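Local coordinates for glutathione s-transferase protein (Ralstonia solanacearum, PDB 3TOU) that binds glutathione and probably catalyses the transfer of this thiol to electrophilic substrates, at residues A186-Y189 and T190-E193. Residues are numbered along the deposited sequence; the frame is centred on the assembly and turned at random.
Sequences AAFY and TRIE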
ATOM      1  N   ALA A 186      -0.238  12.715  21.035  1.00 16.46           N
ATOM      2  CA  ALA A 186      -0.403  12.080  22.337  1.00 14.37           C
ATOM      3  C   ALA A 186      -1.859  12.117  22.787  1.00 15.14           C
ATOM      4  O   ALA A 186      -2.400  11.100  23.219  1.00 18.25           O
ATOM      5  CB  ALA A 186       0.519  12.733  23.398  1.00 17.09           C
ATOM      6  N   ALA A 187      -2.481  13.288  22.669  1.00 17.60           N
ATOM      7  CA  ALA A 187      -3.881  13.501  23.022  1.00 20.49           C
ATOM      8  C   ALA A 187      -4.818  12.699  22.118  1.00 21.35           C
ATOM      9  O   ALA A 187      -5.771  12.072  22.599  1.00 17.48           O
ATOM     10  CB  ALA A 187      -4.227  14.985  22.956  1.00 22.26           C
ATOM     11  N   PHE A 188      -4.529  12.717  20.814  1.00 17.49           N
ATOM     12  CA  PHE A 188      -5.291  11.946  19.835  1.00 16.85           C
ATOM     13  C   PHE A 188      -5.318  10.466  20.207  1.00 17.06           C
ATOM     14  O   PHE A 188      -6.383   9.819  20.186  1.00 17.74           O
ATOM     15  CB  PHE A 188      -4.684  12.116  18.439  1.00 17.46           C
ATOM     16  CG  PHE A 188      -5.259  11.180  17.406  1.00 18.78           C
ATOM     17  CD1 PHE A 188      -6.425  11.516  16.713  1.00 19.75           C
ATOM     18  CD2 PHE A 188      -4.635   9.955  17.134  1.00 18.22           C
ATOM     19  CE1 PHE A 188      -6.958  10.646  15.757  1.00 22.85           C
ATOM     20  CE2 PHE A 188      -5.174   9.065  16.189  1.00 13.15           C
ATOM     21  CZ  PHE A 188      -6.330   9.420  15.498  1.00 16.51           C
ATOM     22  N   TYR A 189      -4.147   9.932  20.532  1.00 15.85           N
ATOM     23  CA  TYR A 189      -4.032   8.513  20.800  1.00 16.00           C
ATOM     24  C   TYR A 189      -4.734   8.128  22.098  1.00 19.08           C
ATOM     25  O   TYR A 189      -5.379   7.087  22.154  1.00 19.23           O
ATOM     26  CB  TYR A 189      -2.576   8.064  20.799  1.00 16.78           C
ATOM     27  CG  TYR A 189      -2.450   6.577  20.942  1.00 17.56           C
ATOM     28  CD1 TYR A 189      -2.836   5.729  19.903  1.00 18.21           C
ATOM     29  CD2 TYR A 189      -1.977   6.008  22.130  1.00 17.63           C
ATOM     30  CE1 TYR A 189      -2.732   4.352  20.031  1.00 20.71           C
ATOM     31  CE2 TYR A 189      -1.882   4.628  22.278  1.00 19.06           C
ATOM     32  CZ  TYR A 189      -2.247   3.808  21.216  1.00 21.36           C
ATOM     33  OH  TYR A 189      -2.162   2.452  21.338  1.00 18.96           O
ATOM     34  N   THR A 190      -4.640   8.987  23.118  1.00 19.42           N
ATOM     35  CA  THR A 190      -5.385   8.796  24.370  1.00 19.43           C
ATOM     36  C   THR A 190      -6.894   8.654  24.097  1.00 20.77           C
ATOM     37  O   THR A 190      -7.564   7.812  24.705  1.00 21.77           O
ATOM     38  CB  THR A 190      -5.069   9.962  25.376  1.00 24.00           C
ATOM     39  OG1 THR A 190      -3.704   9.857  25.804  1.00 26.58           O
ATOM     40  CG2 THR A 190      -5.981   9.928  26.608  1.00 30.44           C
ATOM     41  N   ARG A 191      -7.411   9.449  23.160  1.00 17.47           N
ATOM     42  CA  ARG A 191      -8.829   9.381  22.778  1.00 18.61           C
ATOM     43  C   ARG A 191      -9.191   8.119  21.987  1.00 22.80           C
ATOM     44  O   ARG A 191     -10.276   7.561  22.178  1.00 28.08           O
ATOM     45  CB  ARG A 191      -9.240  10.600  21.964  1.00 19.24           C
ATOM     46  CG  ARG A 191      -9.196  11.931  22.726  1.00 19.09           C
ATOM     47  CD  ARG A 191      -9.901  13.042  21.947  1.00 22.03           C
ATOM     48  NE  ARG A 191      -9.309  13.350  20.639  1.00 23.39           N
ATOM     49  CZ  ARG A 191      -8.257  14.149  20.439  1.00 26.62           C
ATOM     50  NH1 ARG A 191      -7.637  14.715  21.465  1.00 20.96           N
ATOM     51  NH2 ARG A 191      -7.805  14.378  19.205  1.00 19.62           N
ATOM     52  N   ILE A 192      -8.307   7.684  21.091  1.00 14.89           N
ATOM     53  CA  ILE A 192      -8.646   6.544  20.227  1.00 16.67           C
ATOM     54  C   ILE A 192      -8.372   5.182  20.870  1.00 13.69           C
ATOM     55  O   ILE A 192      -9.081   4.220  20.583  1.00 17.41           O
ATOM     56  CB  ILE A 192      -8.010   6.666  18.802  1.00 18.41           C
ATOM     57  CG1 ILE A 192      -8.923   5.990  17.760  1.00 20.12           C
ATOM     58  CG2 ILE A 192      -6.565   6.147  18.776  1.00 14.97           C
ATOM     59  CD1 ILE A 192      -8.525   6.243  16.323  1.00 22.14           C
ATOM     60  N   GLU A 193      -7.375   5.105  21.760  1.00 17.08           N
ATOM     61  CA  GLU A 193      -6.957   3.820  22.341  1.00 20.97           C
ATOM     62  C   GLU A 193      -8.021   3.185  23.239  1.00 20.19           C
ATOM     63  O   GLU A 193      -8.019   1.975  23.424  1.00 21.78           O
ATOM     64  CB  GLU A 193      -5.620   3.934  23.089  1.00 23.42           C
ATOM     65  CG  GLU A 193      -5.690   4.623  24.460  1.00 22.36           C
ATOM     66  CD  GLU A 193      -4.330   4.719  25.137  1.00 30.90           C
ATOM     67  OE1 GLU A 193      -3.569   3.727  25.117  1.00 30.12           O
ATOM     68  OE2 GLU A 193      -4.029   5.789  25.701  1.00 35.17           O
TER
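F188 and I192, one turn apart on the same helix, lie side by side and point the same way, with CZ of the F188 ring 3.9 Å from CD1 of I192. Their neighbour Y189 carries its phenol to the adjoining side of the helix and crosses I192 at about a right angle, CD1 of Y189 standing 3.9 Å from CG2 of I192. These three buried side chains form the close-packed flank, a worked example of how residues spaced three and four apart give an amphipathic helix its apolar side. Both aromatic rings leave the backbone with CG anti to N (chi1 170° for F188, -174° for Y189), and both reach helix 157-172: F188 meets D159 and V162, Y189 meets A167 and D170.

In the all-helical C-terminal domain of the glutathione transferase fold, the segments are successive turns of helix 183-193, away from the glutathione site. Regular i to i+4 hydrogen bonds join them, from T190 N to A186 O through to E193 N to Y189 O, the last 2.8 Å long.

Packing is looser where T190, an exposed residue, sets its OG1 3.2 Å from A186 O. At one border of the buried flank E193 lays its CB over a face of the Y189 ring, 4.0 Å from the centroid, in a CH-pi contact; its carboxylate, turned 46° from the ring plane, brings OE1 to 3.4 Å from CE2 of Y189. At the other border R191 bends at chi3 and folds back along the helix, one guanidinium face over F188 CA. NH2 comes near the plane of the F188 ring at its edge, the two flat groups almost perpendicular, and donates a hydrogen bond to the carbonyl of T148.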